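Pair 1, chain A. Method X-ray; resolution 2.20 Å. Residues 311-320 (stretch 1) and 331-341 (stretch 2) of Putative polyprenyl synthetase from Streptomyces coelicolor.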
# COMPACT_ATOMS: atom_id res chain seq x y z
N GLN A 311 -13.37 28.68 2.70
CA GLN A 311 -13.48 27.29 2.25
C GLN A 311 -14.82 26.64 2.65
O GLN A 311 -15.40 25.89 1.86
CB GLN A 311 -12.30 26.46 2.76
CG GLN A 311 -10.99 26.79 2.07
CD GLN A 311 -11.00 26.36 0.62
OE1 GLN A 311 -11.66 25.39 0.26
NE2 GLN A 311 -10.27 27.10 -0.22
N HIS A 312 -15.26 26.94 3.86
CA HIS A 312 -16.60 26.61 4.35
C HIS A 312 -17.67 27.04 3.33
O HIS A 312 -18.52 26.24 2.94
CB HIS A 312 -16.82 27.31 5.69
CG HIS A 312 -18.16 27.05 6.32
ND1 HIS A 312 -19.31 27.72 5.93
CD2 HIS A 312 -18.52 26.24 7.34
CE1 HIS A 312 -20.32 27.30 6.67
NE2 HIS A 312 -19.87 26.40 7.53
N THR A 313 -17.58 28.29 2.91
CA THR A 313 -18.51 28.90 1.97
C THR A 313 -18.49 28.21 0.61
O THR A 313 -19.54 27.89 0.08
CB THR A 313 -18.22 30.43 1.84
OG1 THR A 313 -18.51 31.06 3.09
CG2 THR A 313 -19.03 31.08 0.71
N ILE A 314 -17.30 27.95 0.07
CA ILE A 314 -17.16 27.23 -1.21
C ILE A 314 -17.75 25.81 -1.14
O ILE A 314 -18.39 25.33 -2.10
CB ILE A 314 -15.69 27.19 -1.70
CG1 ILE A 314 -15.16 28.62 -1.84
CG2 ILE A 314 -15.56 26.44 -3.06
CD1 ILE A 314 -13.64 28.74 -1.74
N ALA A 315 -17.56 25.15 0.01
CA ALA A 315 -18.13 23.83 0.26
C ALA A 315 -19.67 23.87 0.27
O ALA A 315 -20.31 23.19 -0.53
CB ALA A 315 -17.61 23.25 1.57
N ILE A 316 -20.23 24.70 1.15
CA ILE A 316 -21.68 24.83 1.33
C ILE A 316 -22.38 25.36 0.08
O ILE A 316 -23.50 24.95 -0.24
CB ILE A 316 -22.00 25.66 2.62
CG1 ILE A 316 -22.05 24.70 3.82
CG2 ILE A 316 -23.28 26.49 2.48
CD1 ILE A 316 -22.67 25.28 5.09
N GLU A 317 -21.68 26.21 -0.67
CA GLU A 317 -22.18 26.69 -1.95
C GLU A 317 -22.06 25.65 -3.08
O GLU A 317 -22.74 25.76 -4.11
CB GLU A 317 -21.57 28.08 -2.26
CG GLU A 317 -21.01 28.36 -3.65
CD GLU A 317 -20.30 29.73 -3.71
OE1 GLU A 317 -20.57 30.59 -2.85
OE2 GLU A 317 -19.46 29.94 -4.61
N ALA A 318 -21.25 24.61 -2.89
CA ALA A 318 -21.23 23.48 -3.84
C ALA A 318 -22.43 22.53 -3.63
O ALA A 318 -22.92 21.94 -4.59
CB ALA A 318 -19.91 22.72 -3.77
N LEU A 319 -22.88 22.39 -2.38
CA LEU A 319 -24.09 21.62 -2.05
C LEU A 319 -25.34 22.13 -2.76
O LEU A 319 -26.21 21.34 -3.12
CB LEU A 319 -24.38 21.67 -0.56
CG LEU A 319 -23.77 20.68 0.43
CD1 LEU A 319 -24.20 21.08 1.83
CD2 LEU A 319 -24.18 19.24 0.14
N ASP A 320 -25.42 23.45 -2.92
CA ASP A 320 -26.52 24.12 -3.63
C ASP A 320 -26.69 23.60 -5.07
O ASP A 320 -27.81 23.54 -5.59
CB ASP A 320 -26.30 25.64 -3.64
CG ASP A 320 -26.24 26.25 -2.23
OD1 ASP A 320 -26.52 25.53 -1.24
OD2 ASP A 320 -25.93 27.46 -2.12
N ARG A 331 -28.40 18.23 6.72
CA ARG A 331 -27.46 17.43 7.50
C ARG A 331 -26.01 17.67 7.05
O ARG A 331 -25.11 17.79 7.89
CB ARG A 331 -27.85 15.95 7.44
CG ARG A 331 -28.92 15.56 8.46
CD ARG A 331 -29.48 14.17 8.22
NE ARG A 331 -30.07 13.61 9.44
CZ ARG A 331 -30.60 12.39 9.53
NH1 ARG A 331 -31.10 11.97 10.69
NH2 ARG A 331 -30.64 11.59 8.47
N PHE A 332 -25.81 17.77 5.74
CA PHE A 332 -24.49 18.09 5.17
C PHE A 332 -24.01 19.49 5.57
O PHE A 332 -22.83 19.71 5.82
CB PHE A 332 -24.55 17.99 3.65
CG PHE A 332 -24.21 16.64 3.10
CD1 PHE A 332 -25.20 15.76 2.71
CD2 PHE A 332 -22.88 16.26 2.95
CE1 PHE A 332 -24.87 14.52 2.19
CE2 PHE A 332 -22.54 15.02 2.42
CZ PHE A 332 -23.54 14.15 2.04
N THR A 333 -24.96 20.43 5.60
CA THR A 333 -24.71 21.81 6.03
C THR A 333 -24.28 21.90 7.50
O THR A 333 -23.39 22.68 7.83
CB THR A 333 -25.97 22.69 5.74
OG1 THR A 333 -26.08 22.89 4.32
CG2 THR A 333 -25.92 24.05 6.46
N ALA A 334 -24.87 21.08 8.36
CA ALA A 334 -24.58 21.12 9.79
C ALA A 334 -23.22 20.53 10.17
O ALA A 334 -22.61 20.95 11.15
CB ALA A 334 -25.69 20.45 10.59
N LEU A 335 -22.76 19.54 9.40
CA LEU A 335 -21.42 18.98 9.58
C LEU A 335 -20.37 20.02 9.25
O LEU A 335 -19.37 20.17 9.97
CB LEU A 335 -21.22 17.73 8.72
CG LEU A 335 -21.89 16.45 9.22
CD1 LEU A 335 -21.95 15.42 8.13
CD2 LEU A 335 -21.18 15.89 10.45
N ALA A 336 -20.62 20.77 8.17
CA ALA A 336 -19.76 21.86 7.73
C ALA A 336 -19.58 22.94 8.80
O ALA A 336 -18.49 23.49 8.94
CB ALA A 336 -20.27 22.45 6.43
N ASP A 337 -20.63 23.23 9.56
CA ASP A 337 -20.52 24.18 10.66
C ASP A 337 -19.79 23.58 11.85
O ASP A 337 -19.07 24.29 12.55
CB ASP A 337 -21.89 24.72 11.08
CG ASP A 337 -22.72 25.25 9.90
OD1 ASP A 337 -22.18 25.39 8.78
OD2 ASP A 337 -23.92 25.52 10.11
N PHE A 338 -19.96 22.28 12.09
CA PHE A 338 -19.26 21.59 13.19
C PHE A 338 -17.75 21.58 12.97
O PHE A 338 -16.98 21.66 13.93
CB PHE A 338 -19.76 20.14 13.36
CG PHE A 338 -19.00 19.36 14.41
CD1 PHE A 338 -17.97 18.48 14.05
CD2 PHE A 338 -19.29 19.51 15.77
CE1 PHE A 338 -17.25 17.77 15.02
CE2 PHE A 338 -18.59 18.79 16.74
CZ PHE A 338 -17.56 17.92 16.36
N VAL A 339 -17.36 21.49 11.71
CA VAL A 339 -15.96 21.45 11.30
C VAL A 339 -15.18 22.71 11.72
O VAL A 339 -13.99 22.62 12.04
CB VAL A 339 -15.86 21.13 9.78
CG1 VAL A 339 -14.82 21.98 9.08
CG2 VAL A 339 -15.58 19.64 9.59
N VAL A 340 -15.85 23.86 11.76
CA VAL A 340 -15.27 25.09 12.32
C VAL A 340 -15.62 25.26 13.81
O VAL A 340 -16.71 24.87 14.25
CB VAL A 340 -15.61 26.36 11.46
CG1 VAL A 340 -15.22 26.15 10.01
CG2 VAL A 340 -17.09 26.75 11.55
N VAL A 341 -14.68 25.79 14.59
CA VAL A 341 -14.87 26.00 16.04
C VAL A 341 -14.14 27.24 16.55
O VAL A 341 -13.16 27.70 15.95
CB VAL A 341 -14.48 24.73 16.88
CG1 VAL A 341 -12.98 24.42 16.78
CG2 VAL A 341 -14.91 24.89 18.34

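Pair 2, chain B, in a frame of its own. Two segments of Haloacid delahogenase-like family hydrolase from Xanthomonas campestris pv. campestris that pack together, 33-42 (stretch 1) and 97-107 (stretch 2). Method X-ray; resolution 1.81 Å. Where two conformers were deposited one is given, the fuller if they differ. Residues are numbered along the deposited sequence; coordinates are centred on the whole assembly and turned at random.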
# COMPACT_ATOMS: atom_id res chain seq x y z
N THR B 33 17.59 -14.00 -6.84
CA THR B 33 18.15 -13.63 -8.16
C THR B 33 18.60 -12.18 -8.16
O THR B 33 19.68 -11.85 -8.69
CB THR B 33 17.12 -13.83 -9.27
OG1 THR B 33 16.81 -15.22 -9.35
CG2 THR B 33 17.67 -13.34 -10.60
N ALA B 34 17.77 -11.34 -7.57
CA ALA B 34 18.06 -9.92 -7.37
C ALA B 34 19.38 -9.71 -6.64
O ALA B 34 20.19 -8.87 -7.02
CB ALA B 34 16.92 -9.25 -6.61
N GLU B 35 19.58 -10.50 -5.59
CA GLU B 35 20.75 -10.42 -4.73
C GLU B 35 22.00 -10.91 -5.44
O GLU B 35 23.06 -10.32 -5.29
CB GLU B 35 20.50 -11.25 -3.48
CG GLU B 35 21.27 -10.80 -2.24
CD GLU B 35 20.50 -11.08 -0.93
OE1 GLU B 35 19.36 -11.62 -0.99
OE2 GLU B 35 21.05 -10.74 0.15
N ALA B 36 21.87 -11.99 -6.21
CA ALA B 36 22.98 -12.52 -7.02
C ALA B 36 23.33 -11.60 -8.17
O ALA B 36 24.49 -11.51 -8.55
CB ALA B 36 22.65 -13.93 -7.56
N ASP B 37 22.35 -10.91 -8.75
CA ASP B 37 22.64 -9.91 -9.81
C ASP B 37 23.34 -8.71 -9.19
O ASP B 37 24.30 -8.21 -9.77
CB ASP B 37 21.38 -9.46 -10.55
CG ASP B 37 20.77 -10.55 -11.43
OD1 ASP B 37 21.52 -11.37 -11.99
OD2 ASP B 37 19.53 -10.58 -11.54
N PHE B 38 22.87 -8.27 -8.02
CA PHE B 38 23.53 -7.21 -7.23
C PHE B 38 25.01 -7.53 -6.99
O PHE B 38 25.88 -6.75 -7.35
CB PHE B 38 22.77 -7.04 -5.90
CG PHE B 38 23.37 -6.03 -4.97
CD1 PHE B 38 23.46 -4.69 -5.31
CD2 PHE B 38 23.80 -6.40 -3.71
CE1 PHE B 38 23.98 -3.76 -4.42
CE2 PHE B 38 24.34 -5.45 -2.83
CZ PHE B 38 24.42 -4.14 -3.21
N GLU B 39 25.27 -8.70 -6.42
CA GLU B 39 26.63 -9.19 -6.16
C GLU B 39 27.46 -9.24 -7.45
O GLU B 39 28.62 -8.86 -7.46
CB GLU B 39 26.54 -10.56 -5.47
CG GLU B 39 27.83 -11.37 -5.32
N ALA B 40 26.84 -9.67 -8.55
CA ALA B 40 27.49 -9.70 -9.87
C ALA B 40 27.86 -8.29 -10.31
O ALA B 40 28.96 -8.07 -10.80
CB ALA B 40 26.62 -10.37 -10.91
N ILE B 41 26.99 -7.31 -10.13
CA ILE B 41 27.39 -5.89 -10.40
C ILE B 41 28.60 -5.45 -9.53
O ILE B 41 29.62 -4.90 -10.04
CB ILE B 41 26.23 -4.89 -10.17
CG1 ILE B 41 25.12 -5.16 -11.17
CG2 ILE B 41 26.73 -3.47 -10.34
CD1 ILE B 41 23.83 -4.63 -10.75
N LEU B 42 28.49 -5.70 -8.23
CA LEU B 42 29.57 -5.34 -7.30
C LEU B 42 30.89 -6.05 -7.62
O LEU B 42 31.99 -5.50 -7.42
CB LEU B 42 29.16 -5.63 -5.85
CG LEU B 42 28.14 -4.69 -5.18
CD1 LEU B 42 27.89 -5.17 -3.79
CD2 LEU B 42 28.65 -3.25 -5.14
N GLN B 97 22.36 2.26 -12.65
CA GLN B 97 21.33 2.00 -13.64
C GLN B 97 20.93 0.53 -13.60
O GLN B 97 19.73 0.20 -13.51
CB GLN B 97 21.83 2.35 -15.04
CG GLN B 97 20.78 2.19 -16.15
CD GLN B 97 20.99 3.19 -17.25
OE1 GLN B 97 22.03 3.21 -17.90
NE2 GLN B 97 20.01 4.07 -17.45
N ARG B 98 21.94 -0.33 -13.63
CA ARG B 98 21.77 -1.79 -13.56
C ARG B 98 21.12 -2.28 -12.26
O ARG B 98 20.35 -3.21 -12.26
CB ARG B 98 23.11 -2.51 -13.83
CG ARG B 98 23.37 -2.67 -15.28
CD ARG B 98 24.81 -2.79 -15.64
NE ARG B 98 25.62 -3.66 -14.79
CZ ARG B 98 26.00 -4.90 -15.08
NH1 ARG B 98 25.59 -5.52 -16.18
NH2 ARG B 98 26.80 -5.55 -14.24
N ILE B 99 21.41 -1.62 -11.16
CA ILE B 99 20.73 -1.92 -9.90
C ILE B 99 19.25 -1.51 -10.01
O ILE B 99 18.36 -2.26 -9.59
CB ILE B 99 21.39 -1.23 -8.74
CG1 ILE B 99 22.79 -1.84 -8.50
CG2 ILE B 99 20.52 -1.34 -7.47
CD1 ILE B 99 23.58 -1.11 -7.49
N VAL B 100 18.97 -0.33 -10.56
CA VAL B 100 17.57 0.06 -10.73
C VAL B 100 16.83 -0.99 -11.57
O VAL B 100 15.69 -1.31 -11.27
CB VAL B 100 17.40 1.46 -11.38
CG1 VAL B 100 15.89 1.72 -11.75
CG2 VAL B 100 18.00 2.55 -10.46
N GLU B 101 17.46 -1.53 -12.61
CA GLU B 101 16.84 -2.57 -13.45
C GLU B 101 16.57 -3.85 -12.70
O GLU B 101 15.53 -4.46 -12.91
CB GLU B 101 17.66 -2.91 -14.68
CG GLU B 101 17.86 -1.74 -15.62
CD GLU B 101 16.60 -1.33 -16.38
OE1 GLU B 101 15.55 -2.01 -16.25
OE2 GLU B 101 16.69 -0.32 -17.12
N ILE B 102 17.47 -4.26 -11.82
CA ILE B 102 17.19 -5.37 -10.94
C ILE B 102 15.87 -5.14 -10.22
O ILE B 102 15.02 -6.02 -10.11
CB ILE B 102 18.28 -5.57 -9.85
CG1 ILE B 102 19.63 -5.89 -10.48
CG2 ILE B 102 17.88 -6.73 -8.92
CD1 ILE B 102 20.73 -6.03 -9.45
N GLY B 103 15.71 -3.94 -9.71
CA GLY B 103 14.52 -3.62 -8.97
C GLY B 103 13.30 -3.61 -9.86
O GLY B 103 12.25 -4.09 -9.45
N ARG B 104 13.43 -3.03 -11.05
CA ARG B 104 12.37 -3.07 -12.03
C ARG B 104 11.95 -4.49 -12.36
O ARG B 104 10.74 -4.76 -12.49
CB ARG B 104 12.73 -2.32 -13.30
CG ARG B 104 11.50 -2.00 -14.18
CD ARG B 104 11.84 -1.70 -15.61
NE ARG B 104 13.06 -0.89 -15.70
CZ ARG B 104 13.13 0.42 -15.41
NH1 ARG B 104 12.05 1.11 -15.04
NH2 ARG B 104 14.30 1.04 -15.51
N ALA B 105 12.93 -5.37 -12.51
CA ALA B 105 12.65 -6.75 -12.87
C ALA B 105 11.90 -7.43 -11.75
O ALA B 105 11.03 -8.26 -12.01
CB ALA B 105 13.93 -7.52 -13.21
N THR B 106 12.26 -7.12 -10.50
CA THR B 106 11.69 -7.79 -9.31
C THR B 106 10.25 -7.32 -9.12
O THR B 106 9.34 -8.09 -8.78
CB THR B 106 12.53 -7.55 -8.05
OG1 THR B 106 13.89 -7.98 -8.29
CG2 THR B 106 11.96 -8.32 -6.89
N LEU B 107 10.04 -6.05 -9.41
CA LEU B 107 8.71 -5.47 -9.34
C LEU B 107 7.72 -6.02 -10.35
O LEU B 107 6.53 -5.83 -10.19
CB LEU B 107 8.77 -3.95 -9.45
CG LEU B 107 9.19 -3.22 -8.18
CD1 LEU B 107 9.54 -1.76 -8.53
CD2 LEU B 107 8.12 -3.25 -7.08

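Both pairs are antiparallel helix packings within a single chain. In pair 1 the axes of helices 311-319 and 331-339 approach to 10.2 Å at 174° between their N-to-C directions; in pair 2 the corresponding values for helices 33-42 and 97-107 are 9.9 Å and 171°. Superposing N, CA and C of 14 central residues gives an RMSD of 0.4 Å, and no matched CA pair lies more than 1.0 Å apart. The register agrees as well: A:His312 CA lies 6.6 Å from A:Ala336 CA, and B:Ala34 CA lies 5.8 Å from B:Ile102 CA, their matched positions. The buried surface is similar, 337 Å² in pair 1 and 388 Å² in pair 2.

The clearest difference is an exchange of bulk at the first of these matches. In pair 1 the large residue is A:His312 (chi1 t), facing the small A:Ala336; in pair 2 the small residue is B:Ala34, whose CA-to-CB bond points sideways, packed against the large B:Ile102. The imidazole of A:His312 meets the other helix with its edge: CD2 is 3.2 Å from A:Ala336 O, and NE2 donates a hydrogen bond to A:Asp337 OD1 (2.8 Å, N-H...O angle 147°). In pair 2 the traffic runs the other way: B:Ile102 enters a hole formed by B:Ala34, B:Asp37, B:Phe38 and B:Ile41. Its CG2 is 3.6 Å from B:Ala34 CB, and its CD1 is 3.7 Å from B:Asp37 CB and 3.6 Å from B:Ile41 CD1. B:Asp37 matches A:Ala315, whose CA-to-CB bond likewise points toward the partner but whose side chain comes no nearer than 5.6 Å to the other stretch. A:Asp337 matches B:Gly103, which has no side chain to offer, and pair 2 has no hydrogen bond between its stretches.

A:Ile316 and B:Phe38 share a CA position to 0.7 Å, but their side-chain centres differ by 3.4 Å. The CA-to-CB bond of A:Ile316 points toward the partner helix, and its CG1 packs 3.9 Å from A:Ala336 CB while CD1 lies 3.7 Å from A:Thr333 CG2. That of B:Phe38 (chi1 t) points sideways; at the edge of the B:Phe38 ring, B:Phe38 CE1 lies 4.1 Å from B:Ile99 CD1, and B:Phe38 N is 3.4 Å from B:Ile102 CD1. B:Ile99 matches A:Thr333, and their side-chain centres nearly coincide, 0.5 Å apart.

A close match in shape is A:Leu319 with B:Ile41: the CA-to-CB bonds of both point toward the other helix, both have chi1 m and chi2 t, and their side-chain centres differ by 0.7 Å. Their neighbours differ. A:Leu319 CD1 is 3.6 Å from A:Phe332 CB and equally close to A:Thr333 OG1, whereas B:Ile41 CG1 lies 3.5 Å from B:Arg98 NH2 and its CD1 is 3.7 Å from B:Ile99 CG1. Thus the position of the aromatic A:Phe332, whose end leads away, is taken in pair 2 by an arginine whose guanidinium approaches an aliphatic chain.

At the last inward match, A:Val340 CG1 reaches A:His312 CD2 at 4.2 Å, while B:Thr106 OG1 lies 3.7 Å from B:Ala34 CB. The threonine hydroxyl is satisfied within its own helix, B:Thr106 OG1 donating to B:Ile102 O at 2.9 Å.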